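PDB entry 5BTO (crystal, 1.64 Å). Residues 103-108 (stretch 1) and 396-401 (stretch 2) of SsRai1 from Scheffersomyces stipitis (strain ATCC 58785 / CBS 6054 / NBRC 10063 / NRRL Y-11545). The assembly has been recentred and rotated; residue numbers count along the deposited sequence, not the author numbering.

Stretch 1 (103-108) NGEKVN
Stretch 2 396-401: QWRESI

Stretch 1 is an irregular segment, neither helix nor strand, laid against the last residues of a helix that enters stretch 2 from earlier in the chain. The helical torsions of stretch 2 are -61/-43 at Q396, -59/-54 at W397, -62/-36 at R398 and -60/-38 at E399. S400, at -73/-19, still donates its N to Q396 O at 3.1 Å, and its p-rotamer hydroxyl returns to the backbone, OG to W397 O at 2.7 Å. I401 N makes only weak bonds, to W397 O at 3.4 Å and R398 O at 3.3 Å. The register is set by two CA-CA distances, 6.7 Å for E105-I401 and 7.2 Å for K106-R398. Stretch 1 crosses the end of stretch 2, with G104 and K106 each touching I401 and one helical residue. No direct hydrogen bond crosses the interface; 272 Å² is buried, both sides summed, by van der Waals packing.

N103 (phi/psi 57/32, chi1 t) points its CB away and makes no contact. G104 follows at 72/22, a positive phi that by itself favours glycine. Its CA lies 3.7 Å from W397 CH2, at the edge of the indole and near its plane. W397, with chi1 160° (t) and chi2 -117°, starts sideways but brings its ring end nearer. G104 O also sits 3.6 Å from I401 CG2, a carbonyl against a methyl.

E105 extends to -113/156. Its CB points away, yet chi1 and chi2, both m (-53° and -77°), bring the carboxylate back until OE1 is 3.7 Å from I401 CG2, a van der Waals contact between a carboxylate oxygen and a methyl group, not a hydrogen bond. One water links the stretches here, donating to I401 O at 3.1 Å and, weakly, to E105 OE2 at 3.5 Å. I401, chi1 m and chi2 t, points toward stretch 1.

K106 (-67/148) offers its N to the same side chain, 3.9 Å from I401 CD1, and its CB to R398 CZ at 3.5 Å. That CB lies over one face of the guanidinium, where a planar cation can accept aliphatic carbon without losing its in-plane hydrogen bonds; NE, NH1 and NH2 are all satisfied elsewhere in the structure. R398 reaches this position with chi1 m, chi2 m, chi3 t and chi4 79°. The lysine, chi1 p and then t throughout, leads its end away.

V107 (-60/142, chi1 62°) is buried and sets CG1 4.2 Å from R398 NH2, oblique to the guanidinium. N108 (-88/73, chi1 t) is out of reach, ending the contact.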

# COMPACT_ATOMS: atom_id res chain seq x y z
N ASN A 103 39.34 -8.13 -7.50
CA ASN A 103 40.16 -7.47 -8.51
C ASN A 103 40.11 -5.95 -8.42
O ASN A 103 40.22 -5.26 -9.44
CB ASN A 103 39.78 -7.95 -9.91
CG ASN A 103 40.68 -7.35 -10.98
OD1 ASN A 103 41.88 -7.62 -11.02
ND2 ASN A 103 40.09 -6.54 -11.86
N GLY A 104 39.97 -5.44 -7.20
CA GLY A 104 40.01 -4.01 -6.95
C GLY A 104 38.80 -3.26 -7.46
O GLY A 104 38.86 -2.06 -7.70
N GLU A 105 37.69 -3.97 -7.63
CA GLU A 105 36.44 -3.34 -8.03
C GLU A 105 35.41 -3.44 -6.90
O GLU A 105 35.49 -4.32 -6.04
CB GLU A 105 35.88 -3.96 -9.32
CG GLU A 105 36.86 -4.02 -10.50
CD GLU A 105 37.07 -2.69 -11.22
OE1 GLU A 105 36.32 -1.72 -10.94
OE2 GLU A 105 37.99 -2.60 -12.06
N LYS A 106 34.45 -2.52 -6.91
CA LYS A 106 33.40 -2.53 -5.88
C LYS A 106 32.52 -3.76 -6.06
O LYS A 106 32.32 -4.24 -7.17
CB LYS A 106 32.57 -1.25 -5.94
CG LYS A 106 31.62 -1.15 -7.13
CD LYS A 106 30.90 0.20 -7.17
CE LYS A 106 29.97 0.29 -8.37
NZ LYS A 106 29.37 1.65 -8.51
N VAL A 107 31.99 -4.28 -4.94
CA VAL A 107 31.11 -5.43 -4.98
C VAL A 107 29.88 -5.10 -5.83
O VAL A 107 29.36 -3.98 -5.79
CB VAL A 107 30.70 -5.88 -3.55
CG1 VAL A 107 29.93 -4.76 -2.84
CG2 VAL A 107 29.86 -7.15 -3.59
N ASN A 108 29.42 -6.08 -6.59
CA ASN A 108 28.34 -5.87 -7.55
C ASN A 108 26.96 -6.07 -6.93
O ASN A 108 26.30 -7.06 -7.20
CB ASN A 108 28.51 -6.79 -8.75
CG ASN A 108 27.46 -6.55 -9.81
OD1 ASN A 108 27.08 -5.41 -10.08
ND2 ASN A 108 26.98 -7.63 -10.42
N GLN A 396 37.89 6.62 0.74
CA GLN A 396 39.17 6.79 0.06
C GLN A 396 39.41 5.62 -0.89
O GLN A 396 39.84 5.80 -2.03
CB GLN A 396 40.31 6.93 1.06
CG GLN A 396 41.63 7.33 0.44
CD GLN A 396 42.71 7.51 1.48
OE1 GLN A 396 43.57 6.64 1.65
NE2 GLN A 396 42.68 8.63 2.19
N TRP A 397 39.12 4.41 -0.42
CA TRP A 397 39.25 3.24 -1.26
C TRP A 397 38.37 3.34 -2.50
O TRP A 397 38.85 3.19 -3.61
CB TRP A 397 38.95 1.95 -0.47
CG TRP A 397 38.60 0.78 -1.34
CD1 TRP A 397 37.40 0.10 -1.36
CD2 TRP A 397 39.43 0.14 -2.31
NE1 TRP A 397 37.44 -0.90 -2.29
CE2 TRP A 397 38.68 -0.90 -2.89
CE3 TRP A 397 40.74 0.35 -2.75
CZ2 TRP A 397 39.19 -1.74 -3.88
CZ3 TRP A 397 41.25 -0.47 -3.74
CH2 TRP A 397 40.48 -1.51 -4.29
N ARG A 398 37.07 3.59 -2.31
CA ARG A 398 36.17 3.63 -3.45
C ARG A 398 36.53 4.74 -4.44
O ARG A 398 36.40 4.57 -5.65
CB ARG A 398 34.71 3.75 -2.98
CG ARG A 398 34.20 2.47 -2.33
CD ARG A 398 34.14 1.34 -3.34
NE ARG A 398 33.35 0.22 -2.83
CZ ARG A 398 32.02 0.18 -2.83
NH1 ARG A 398 31.32 1.21 -3.30
NH2 ARG A 398 31.39 -0.88 -2.34
N GLU A 399 36.99 5.87 -3.92
CA GLU A 399 37.46 6.97 -4.76
C GLU A 399 38.62 6.54 -5.64
O GLU A 399 38.73 6.94 -6.80
CB GLU A 399 37.88 8.16 -3.90
CG GLU A 399 36.72 8.94 -3.29
CD GLU A 399 37.18 9.88 -2.19
OE1 GLU A 399 38.41 10.03 -2.02
OE2 GLU A 399 36.33 10.45 -1.48
N SER A 400 39.49 5.71 -5.08
CA SER A 400 40.74 5.36 -5.77
C SER A 400 40.51 4.41 -6.94
O SER A 400 41.37 4.26 -7.81
CB SER A 400 41.74 4.75 -4.78
OG SER A 400 41.42 3.39 -4.49
N ILE A 401 39.37 3.73 -6.94
CA ILE A 401 39.02 2.81 -8.01
C ILE A 401 38.75 3.55 -9.32
O ILE A 401 38.98 3.01 -10.41
CB ILE A 401 37.77 1.99 -7.64
CG1 ILE A 401 38.01 1.22 -6.34
CG2 ILE A 401 37.38 1.06 -8.79
CD1 ILE A 401 36.82 0.36 -5.91
O HOH W 1 39.93 0.21 -11.34